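Local coordinates for gram-negative insecticidal protein (Chromobacterium piscinae, PDB 6FBM), which is an insecticidal toxin of the MACPF and beta-tripod families that probably acts by forming pores in membranes of target insect cells, at residues Gln114-Thr117 / Glu118-Tyr121; Trp393-Gly397 / Ser398-Lys402; Val438-His441 / Gln442-Ala446. All blocks are in the same frame, centred on the assembly; numbering follows the deposited sequence.

Contact 1 of 3, residues Gln114-Thr117 / Glu118-Tyr121; sequences QQLT and EITY
Ile119 takes a first torsion of -59°, which sets its CG1 branch opposite its own carbonyl carbon and sends it back toward Leu116, where CG1 lies 3.7 Å from Leu116 CB. The same rotation turns the second branch the other way: Ile119 CG2 sits 3.6 Å above the ring plane of Tyr121, displaced toward the rim. Tyr121, with its CG beside the backbone N (chi1 -56°), carries its ring across the mouth of the turn, so that its hydroxyl ends among main-chain carbonyls. Tyr121 OH is 3.0 Å from Leu116 O, which lies at the ring edge near its plane, and the hydroxyl is hydrogen-bonded to the carbonyl of Asp113. NZ of Lys313 hydrogen-bonds to the carbonyl oxygens of both Gln114 and Leu116, a positive charge that would offset this collection of acceptors.

A water bridges the two arms, donating to Leu116 O at 2.9 Å and accepting from Ile119 N at 3.1 Å. It takes the place of a direct bond, since Leu116 O and Ile119 N are 4.7 Å apart, too far for one. The turn itself is made at Glu118, in the left-handed backbone region (phi 62°), and its OE2 is hydrogen-bonded to Ser443 OG.

The whole is a buried helix-to-strand reversal in the MACPF region. Helix 111-115 gives up helical geometry at Leu116, and the chain returns as strand 120-134, paired antiparallel with 64-78; Tyr121 packs on helix 81-88 and meets Phe109 edge-to-face.

Contact 2 of 3, residues Trp393-Gly397 / Ser398-Lys402; sequences WDDAG and SGKSK
Asp395 and Ser398 face each other across the ends of a type II beta turn, a compact example of side chains reinforcing a bond made by the backbone. The backbone bond runs from Ser398 N to Asp395 O at 3.0 Å and is fairly straight (162°). The hydroxyl of Ser398 folds back toward the same carbonyl, because its OG stands between the backbone N and the carbonyl carbon (chi1 66°). The carboxylate of Asp395 is rotated to a similar position from the opposite end, bringing OD2 alongside. Ser398 OG consequently lies 2.7 Å from Asp395 O and equally 2.7 Å from Asp395 OD2, and its one proton can serve either acceptor. The hydroxyl also receives a weak bond from Lys400 N.

Asp395 OD2 also lies 3.2 Å from Lys402 O. The other oxygen, OD1, is hydrogen-bonded to the hydroxyl of Tyr429. Lys402 O and the nearby Asp403 would tend to raise the proton affinity of the carboxylate, while hydroxyl donors, Tyr429 and possibly Ser398, would counter this, so the net shift is open. At the second corner of the turn Gly397 has a phi of 104°, where a side chain would press on the preceding carbonyl oxygen.

Just upstream, Asp394 OD1 accepts from Ala396 N at 3.3 Å through its anti lone pair, making an Asx turn that leads out of the strand. Taken together, these turns form the exposed connection of a beta hairpin: strand 393-394 runs antiparallel to 403-410, which pairs in turn with 421-426, and Trp393 packs against Tyr404 and Met422 of those two strands.

Contact 3 of 3, residues Val438-His441 / Gln442-Ala446; sequences VCVH and QSLCA
A single turn of 3-10 helix joins strand 439-441 to strand 445-447, and His441 to Leu444 is the corner that makes it. Leu444 N donates to His441 O at 2.9 Å, and a second bond of the same spacing, Cys445 N to Gln442 O, carries the turn on into the next strand.

The side chain of His441 fastens this corner from outside. With CG anti to the backbone N (chi1 -168°), the imidazole swings over the start of the turn, one face covering Gln442 N, and ND1 donates to Ser443 OG at 2.7 Å. The bond is nearly straight (171°) and lies in the ring plane, which would help hold the ring in this rotation. Ser443 OG in turn bonds Glu118, placing the corner against the MACPF region.

Beneath, Val440 and Leu444 cross at about a right angle, Val440 CG1 lying 3.9 Å from Leu444 CB; the same methyl touches Cys445 SG at 3.5 Å.

Strand 439-441 is the middle one of three, between 383-384 and 415-416, and Tyr415 meets the His441 ring edge-to-face. Val440 and Leu444 both rest on Leu318 of strand 318-321, while strand 445-447 pairs antiparallel with 506-508.

Read from the N terminus, the three contacts follow in series; each closes a short local turn, and none nests in or crosses another. Contact 1 reverses the chain between a helix and a long strand of the MACPF region. Contact 2 closes the connection of a hairpin in the C-terminal part, probably the beta-tripod region, its centre about 49 Å from that of contact 1. Contact 3 then passes the chain between two small sheets of that same part. Contacts 1 and 3 touch directly through Glu118 OE2 and Ser443 OG, 2.7 Å apart, which joins the two regions; contact 2 stays about 17 Å from contact 3 at the nearest atoms.

Contact 1 of 3, residues Gln114-Thr117 / Glu118-Tyr121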
ATOM      1  N   GLN A 114      14.367  -4.913 -43.134  1.00 19.18           N
ATOM      2  CA  GLN A 114      15.407  -5.926 -43.109  1.00 19.32           C
ATOM      3  C   GLN A 114      15.758  -6.383 -44.515  1.00 18.91           C
ATOM      4  O   GLN A 114      16.922  -6.572 -44.843  1.00 19.46           O
ATOM      5  CB  GLN A 114      14.960  -7.127 -42.273  1.00 20.17           C
ATOM      6  CG  GLN A 114      14.909  -6.885 -40.779  1.00 19.71           C
ATOM      7  CD  GLN A 114      14.271  -8.036 -40.038  1.00 20.18           C
ATOM      8  OE1 GLN A 114      13.253  -7.865 -39.352  1.00 21.38           O
ATOM      9  NE2 GLN A 114      14.857  -9.225 -40.170  1.00 19.23           N
ATOM     10  N   GLN A 115      14.734  -6.555 -45.332  1.00 19.06           N
ATOM     11  CA  GLN A 115      14.895  -7.072 -46.678  1.00 20.09           C
ATOM     12  C   GLN A 115      15.243  -5.969 -47.689  1.00 19.24           C
ATOM     13  O   GLN A 115      15.916  -6.235 -48.676  1.00 21.00           O
ATOM     14  CB  GLN A 115      13.624  -7.785 -47.116  1.00 20.30           C
ATOM     15  CG  GLN A 115      13.182  -8.909 -46.214  1.00 20.72           C
ATOM     16  CD  GLN A 115      11.965  -9.636 -46.790  1.00 21.97           C
ATOM     17  OE1 GLN A 115      12.092 -10.635 -47.520  1.00 23.60           O
ATOM     18  NE2 GLN A 115      10.777  -9.174 -46.425  1.00 23.34           N
ATOM     19  N   LEU A 116      14.773  -4.747 -47.463  1.00 17.02           N
ATOM     20  CA  LEU A 116      15.162  -3.648 -48.333  1.00 16.19           C
ATOM     21  C   LEU A 116      16.666  -3.411 -48.352  1.00 15.44           C
ATOM     22  O   LEU A 116      17.391  -3.727 -47.407  1.00 16.26           O
ATOM     23  CB  LEU A 116      14.436  -2.351 -47.972  1.00 15.44           C
ATOM     24  CG  LEU A 116      12.966  -2.339 -48.382  1.00 15.77           C
ATOM     25  CD1 LEU A 116      12.337  -1.010 -47.967  1.00 15.51           C
ATOM     26  CD2 LEU A 116      12.843  -2.573 -49.911  1.00 15.61           C
ATOM     27  N   THR A 117      17.106  -2.835 -49.443  1.00 14.54           N
ATOM     28  CA  THR A 117      18.479  -2.490 -49.644  1.00 14.22           C
ATOM     29  C   THR A 117      18.535  -0.962 -49.530  1.00 13.66           C
ATOM     30  O   THR A 117      17.485  -0.314 -49.404  1.00 12.84           O
ATOM     31  CB  THR A 117      18.972  -3.108 -50.972  1.00 14.42           C
ATOM     32  OG1 THR A 117      20.387  -3.185 -50.973  1.00 14.93           O
ATOM     33  CG2 THR A 117      18.525  -2.355 -52.171  1.00 14.17           C
ATOM     34  N   GLU A 118      19.735  -0.374 -49.466  1.00 13.59           N
ATOM     35  CA  GLU A 118      19.883   1.071 -49.194  1.00 14.06           C
ATOM     36  C   GLU A 118      19.346   1.548 -47.827  1.00 14.64           C
ATOM     37  O   GLU A 118      19.093   2.752 -47.623  1.00 14.04           O
ATOM     38  CB  GLU A 118      19.205   1.931 -50.290  1.00 13.67           C
ATOM     39  CG  GLU A 118      19.531   1.597 -51.739  1.00 13.14           C
ATOM     40  CD  GLU A 118      20.974   1.850 -52.111  1.00 13.31           C
ATOM     41  OE1 GLU A 118      21.774   2.361 -51.284  1.00 12.68           O
ATOM     42  OE2 GLU A 118      21.289   1.507 -53.272  1.00 13.48           O
ATOM     43  N   ILE A 119      19.168   0.604 -46.888  1.00 15.12           N
ATOM     44  CA  ILE A 119      18.757   0.905 -45.522  1.00 15.52           C
ATOM     45  C   ILE A 119      20.012   0.772 -44.674  1.00 15.76           C
ATOM     46  O   ILE A 119      20.834  -0.162 -44.858  1.00 16.95           O
ATOM     47  CB  ILE A 119      17.710  -0.080 -45.013  1.00 15.51           C
ATOM     48  CG1 ILE A 119      16.465  -0.066 -45.911  1.00 15.60           C
ATOM     49  CG2 ILE A 119      17.329   0.209 -43.563  1.00 15.98           C
ATOM     50  CD1 ILE A 119      15.634   1.185 -45.862  1.00 15.33           C
ATOM     51  N   THR A 120      20.173   1.712 -43.754  1.00 16.07           N
ATOM     52  CA  THR A 120      21.216   1.613 -42.749  1.00 15.88           C
ATOM     53  C   THR A 120      20.561   1.136 -41.451  1.00 15.95           C
ATOM     54  O   THR A 120      19.542   1.701 -40.995  1.00 17.07           O
ATOM     55  CB  THR A 120      21.942   2.939 -42.554  1.00 16.02           C
ATOM     56  OG1 THR A 120      22.533   3.342 -43.808  1.00 17.39           O
ATOM     57  CG2 THR A 120      23.043   2.789 -41.499  1.00 16.46           C
ATOM     58  N   TYR A 121      21.168   0.102 -40.872  1.00 15.57           N
ATOM     59  CA  TYR A 121      20.687  -0.532 -39.684  1.00 14.91           C
ATOM     60  C   TYR A 121      21.563  -0.053 -38.534  1.00 14.59           C
ATOM     61  O   TYR A 121      22.793  -0.216 -38.582  1.00 14.80           O
ATOM     62  CB  TYR A 121      20.789  -2.059 -39.850  1.00 15.18           C
ATOM     63  CG  TYR A 121      20.065  -2.549 -41.077  1.00 15.09           C
ATOM     64  CD1 TYR A 121      18.688  -2.696 -41.078  1.00 15.29           C
ATOM     65  CD2 TYR A 121      20.755  -2.830 -42.258  1.00 15.63           C
ATOM     66  CE1 TYR A 121      18.018  -3.128 -42.204  1.00 15.50           C
ATOM     67  CE2 TYR A 121      20.096  -3.259 -43.392  1.00 15.71           C
ATOM     68  CZ  TYR A 121      18.721  -3.404 -43.360  1.00 15.98           C
ATOM     69  OH  TYR A 121      18.039  -3.823 -44.492  1.00 16.30           O
TER
HETATM   70  O   HOH W   1      19.846  -2.390 -46.516  1.00  8.90           O

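Contact 2 of 3, residues Trp393-Gly397 / Ser398-Lys402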
ATOM      1  N   TRP A 393      28.792  21.481 -74.371  1.00 21.52           N
ATOM      2  CA  TRP A 393      29.026  22.098 -75.670  1.00 21.61           C
ATOM      3  C   TRP A 393      27.931  23.088 -75.997  1.00 21.92           C
ATOM      4  O   TRP A 393      26.786  22.887 -75.622  1.00 19.97           O
ATOM      5  CB  TRP A 393      29.015  21.012 -76.740  1.00 21.06           C
ATOM      6  CG  TRP A 393      29.004  21.493 -78.154  1.00 21.57           C
ATOM      7  CD1 TRP A 393      30.089  21.809 -78.921  1.00 22.22           C
ATOM      8  CD2 TRP A 393      27.851  21.709 -78.984  1.00 22.20           C
ATOM      9  NE1 TRP A 393      29.686  22.216 -80.171  1.00 21.99           N
ATOM     10  CE2 TRP A 393      28.319  22.164 -80.240  1.00 22.12           C
ATOM     11  CE3 TRP A 393      26.480  21.571 -78.790  1.00 21.58           C
ATOM     12  CZ2 TRP A 393      27.459  22.478 -81.289  1.00 21.64           C
ATOM     13  CZ3 TRP A 393      25.628  21.886 -79.835  1.00 21.83           C
ATOM     14  CH2 TRP A 393      26.120  22.332 -81.065  1.00 21.93           C
ATOM     15  N   ASP A 394      28.304  24.138 -76.725  1.00 23.97           N
ATOM     16  CA  ASP A 394      27.346  25.002 -77.413  1.00 24.89           C
ATOM     17  C   ASP A 394      27.863  25.403 -78.797  1.00 25.86           C
ATOM     18  O   ASP A 394      29.005  25.106 -79.129  1.00 25.16           O
ATOM     19  CB  ASP A 394      26.991  26.229 -76.547  1.00 24.24           C
ATOM     20  CG  ASP A 394      28.197  26.979 -76.054  1.00 23.64           C
ATOM     21  OD1 ASP A 394      28.827  27.690 -76.835  1.00 24.10           O
ATOM     22  OD2 ASP A 394      28.511  26.875 -74.868  1.00 26.39           O
ATOM     23  N   ASP A 395      27.009  26.080 -79.587  1.00 28.29           N
ATOM     24  CA  ASP A 395      27.322  26.486 -80.980  1.00 27.48           C
ATOM     25  C   ASP A 395      27.938  27.885 -81.113  1.00 28.79           C
ATOM     26  O   ASP A 395      27.868  28.484 -82.192  1.00 27.53           O
ATOM     27  CB  ASP A 395      26.080  26.368 -81.877  1.00 26.68           C
ATOM     28  CG  ASP A 395      25.155  27.588 -81.794  1.00 28.31           C
ATOM     29  OD1 ASP A 395      24.893  28.080 -80.673  1.00 30.38           O
ATOM     30  OD2 ASP A 395      24.700  28.072 -82.856  1.00 28.44           O
ATOM     31  N   ALA A 396      28.532  28.413 -80.037  1.00 31.05           N
ATOM     32  CA  ALA A 396      29.203  29.721 -80.090  1.00 30.15           C
ATOM     33  C   ALA A 396      30.274  29.674 -81.164  1.00 28.29           C
ATOM     34  O   ALA A 396      31.106  28.742 -81.170  1.00 24.09           O
ATOM     35  CB  ALA A 396      29.809  30.074 -78.736  1.00 30.23           C
ATOM     36  N   GLY A 397      30.197  30.633 -82.102  1.00 29.52           N
ATOM     37  CA  GLY A 397      31.123  30.695 -83.251  1.00 31.53           C
ATOM     38  C   GLY A 397      30.559  30.247 -84.590  1.00 32.70           C
ATOM     39  O   GLY A 397      31.093  30.602 -85.647  1.00 35.04           O
ATOM     40  N   SER A 398      29.485  29.461 -84.565  1.00 33.00           N
ATOM     41  CA  SER A 398      28.796  29.043 -85.784  1.00 32.15           C
ATOM     42  C   SER A 398      28.127  30.203 -86.524  1.00 30.65           C
ATOM     43  O   SER A 398      27.815  30.082 -87.710  1.00 29.57           O
ATOM     44  CB  SER A 398      27.716  28.034 -85.425  1.00 33.73           C
ATOM     45  OG  SER A 398      26.701  28.658 -84.635  1.00 30.27           O
ATOM     46  N   GLY A 399      27.852  31.291 -85.807  1.00 27.81           N
ATOM     47  CA  GLY A 399      27.222  32.447 -86.394  1.00 29.37           C
ATOM     48  C   GLY A 399      25.753  32.250 -86.708  1.00 32.32           C
ATOM     49  O   GLY A 399      25.141  33.152 -87.284  1.00 31.19           O
ATOM     50  N   LYS A 400      25.160  31.116 -86.298  1.00 32.64           N
ATOM     51  CA  LYS A 400      23.745  30.868 -86.550  1.00 32.84           C
ATOM     52  C   LYS A 400      22.992  31.655 -85.485  1.00 33.23           C
ATOM     53  O   LYS A 400      23.472  31.788 -84.344  1.00 32.97           O
ATOM     54  CB  LYS A 400      23.363  29.388 -86.457  1.00 34.40           C
ATOM     55  CG  LYS A 400      24.311  28.386 -87.105  1.00 36.76           C
ATOM     56  CD  LYS A 400      24.476  28.527 -88.621  1.00 37.73           C
ATOM     57  CE  LYS A 400      25.667  27.700 -89.094  1.00 39.12           C
ATOM     58  NZ  LYS A 400      25.728  27.667 -90.569  1.00 41.60           N
ATOM     59  N   SER A 401      21.825  32.181 -85.867  1.00 34.81           N
ATOM     60  CA  SER A 401      21.072  33.098 -85.017  1.00 36.30           C
ATOM     61  C   SER A 401      20.479  32.348 -83.812  1.00 38.97           C
ATOM     62  O   SER A 401      20.434  32.867 -82.687  1.00 42.54           O
ATOM     63  CB  SER A 401      19.976  33.816 -85.825  1.00 36.24           C
ATOM     64  OG  SER A 401      18.930  32.939 -86.187  1.00 34.83           O
ATOM     65  N   LYS A 402      20.034  31.115 -84.066  1.00 36.59           N
ATOM     66  CA  LYS A 402      19.530  30.230 -83.027  1.00 33.76           C
ATOM     67  C   LYS A 402      20.692  29.393 -82.441  1.00 30.52           C
ATOM     68  O   LYS A 402      21.776  29.240 -83.044  1.00 30.47           O
ATOM     69  CB  LYS A 402      18.363  29.380 -83.529  1.00 35.86           C
ATOM     70  CG  LYS A 402      17.240  30.191 -84.162  1.00 38.10           C
ATOM     71  CD  LYS A 402      15.946  29.463 -84.441  1.00 38.13           C
ATOM     72  CE  LYS A 402      16.006  28.324 -85.471  1.00 37.80           C
ATOM     73  NZ  LYS A 402      16.666  28.523 -86.791  1.00 37.45           N
TER

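Contact 3 of 3, residues Val438-His441 / Gln442-Ala446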
ATOM      1  N   VAL A 438      16.045  12.935 -63.122  1.00 11.88           N
ATOM      2  CA  VAL A 438      16.745  12.553 -61.921  1.00 12.29           C
ATOM      3  C   VAL A 438      18.073  11.933 -62.246  1.00 12.47           C
ATOM      4  O   VAL A 438      18.290  11.406 -63.350  1.00 13.05           O
ATOM      5  CB  VAL A 438      15.927  11.557 -61.052  1.00 12.46           C
ATOM      6  CG1 VAL A 438      14.647  12.214 -60.582  1.00 12.83           C
ATOM      7  CG2 VAL A 438      15.628  10.265 -61.814  1.00 12.57           C
ATOM      8  N   CYS A 439      18.951  12.005 -61.252  1.00 12.55           N
ATOM      9  CA  CYS A 439      20.165  11.219 -61.214  1.00 12.75           C
ATOM     10  C   CYS A 439      19.907  10.006 -60.355  1.00 13.42           C
ATOM     11  O   CYS A 439      18.947   9.974 -59.591  1.00 13.31           O
ATOM     12  CB  CYS A 439      21.295  12.059 -60.635  1.00 12.08           C
ATOM     13  SG  CYS A 439      21.607  13.502 -61.615  1.00 11.24           S
ATOM     14  N   VAL A 440      20.792   9.032 -60.476  1.00 14.46           N
ATOM     15  CA  VAL A 440      20.640   7.740 -59.854  1.00 15.79           C
ATOM     16  C   VAL A 440      21.798   7.580 -58.902  1.00 16.87           C
ATOM     17  O   VAL A 440      22.905   8.009 -59.218  1.00 17.97           O
ATOM     18  CB  VAL A 440      20.657   6.632 -60.929  1.00 16.79           C
ATOM     19  CG1 VAL A 440      20.465   5.244 -60.289  1.00 17.04           C
ATOM     20  CG2 VAL A 440      19.541   6.894 -61.938  1.00 17.08           C
ATOM     21  N   HIS A 441      21.551   6.997 -57.733  1.00 18.05           N
ATOM     22  CA  HIS A 441      22.609   6.847 -56.739  1.00 19.53           C
ATOM     23  C   HIS A 441      23.695   5.897 -57.258  1.00 20.87           C
ATOM     24  O   HIS A 441      23.387   4.888 -57.892  1.00 21.49           O
ATOM     25  CB  HIS A 441      22.074   6.368 -55.371  1.00 19.66           C
ATOM     26  CG  HIS A 441      23.084   6.483 -54.271  1.00 18.96           C
ATOM     27  ND1 HIS A 441      23.774   5.397 -53.782  1.00 19.32           N
ATOM     28  CD2 HIS A 441      23.523   7.548 -53.568  1.00 18.86           C
ATOM     29  CE1 HIS A 441      24.613   5.791 -52.838  1.00 19.22           C
ATOM     30  NE2 HIS A 441      24.495   7.095 -52.701  1.00 19.27           N
ATOM     31  N   GLN A 442      24.943   6.305 -57.023  1.00 23.91           N
ATOM     32  CA  GLN A 442      26.191   5.553 -57.249  1.00 26.61           C
ATOM     33  C   GLN A 442      26.065   4.028 -57.101  1.00 26.43           C
ATOM     34  O   GLN A 442      26.469   3.266 -57.975  1.00 27.00           O
ATOM     35  CB  GLN A 442      27.228   6.113 -56.245  1.00 30.71           C
ATOM     36  CG  GLN A 442      28.528   5.342 -56.003  1.00 35.00           C
ATOM     37  CD  GLN A 442      29.559   6.206 -55.261  1.00 38.73           C
ATOM     38  OE1 GLN A 442      29.191   7.118 -54.488  1.00 35.66           O
ATOM     39  NE2 GLN A 442      30.864   5.936 -55.510  1.00 40.72           N
ATOM     40  N   SER A 443      25.489   3.612 -55.978  1.00 24.10           N
ATOM     41  CA  SER A 443      25.309   2.218 -55.631  1.00 23.94           C
ATOM     42  C   SER A 443      24.602   1.374 -56.700  1.00 23.98           C
ATOM     43  O   SER A 443      24.888   0.179 -56.829  1.00 26.20           O
ATOM     44  CB  SER A 443      24.538   2.126 -54.316  1.00 24.69           C
ATOM     45  OG  SER A 443      23.301   2.827 -54.402  1.00 24.25           O
ATOM     46  N   LEU A 444      23.692   1.991 -57.455  1.00 23.17           N
ATOM     47  CA  LEU A 444      22.954   1.302 -58.514  1.00 22.06           C
ATOM     48  C   LEU A 444      23.598   1.422 -59.884  1.00 23.33           C
ATOM     49  O   LEU A 444      23.121   0.821 -60.852  1.00 22.92           O
ATOM     50  CB  LEU A 444      21.537   1.863 -58.603  1.00 21.12           C
ATOM     51  CG  LEU A 444      20.773   2.025 -57.297  1.00 19.57           C
ATOM     52  CD1 LEU A 444      19.317   2.360 -57.629  1.00 18.48           C
ATOM     53  CD2 LEU A 444      20.858   0.758 -56.467  1.00 18.84           C
ATOM     54  N   CYS A 445      24.686   2.183 -59.986  1.00 23.99           N
ATOM     55  CA  CYS A 445      25.293   2.472 -61.274  1.00 24.21           C
ATOM     56  C   CYS A 445      26.694   1.916 -61.366  1.00 24.47           C
ATOM     57  O   CYS A 445      27.348   1.647 -60.347  1.00 24.87           O
ATOM     58  CB  CYS A 445      25.353   3.976 -61.497  1.00 25.25           C
ATOM     59  SG  CYS A 445      23.766   4.802 -61.348  1.00 24.14           S
ATOM     60  N   ALA A 446      27.130   1.748 -62.616  1.00 24.95           N
ATOM     61  CA  ALA A 446      28.501   1.382 -62.971  1.00 25.01           C
ATOM     62  C   ALA A 446      29.100   2.521 -63.788  1.00 24.78           C
ATOM     63  O   ALA A 446      28.439   3.043 -64.691  1.00 25.30           O
ATOM     64  CB  ALA A 446      28.503   0.104 -63.786  1.00 24.04           C
TER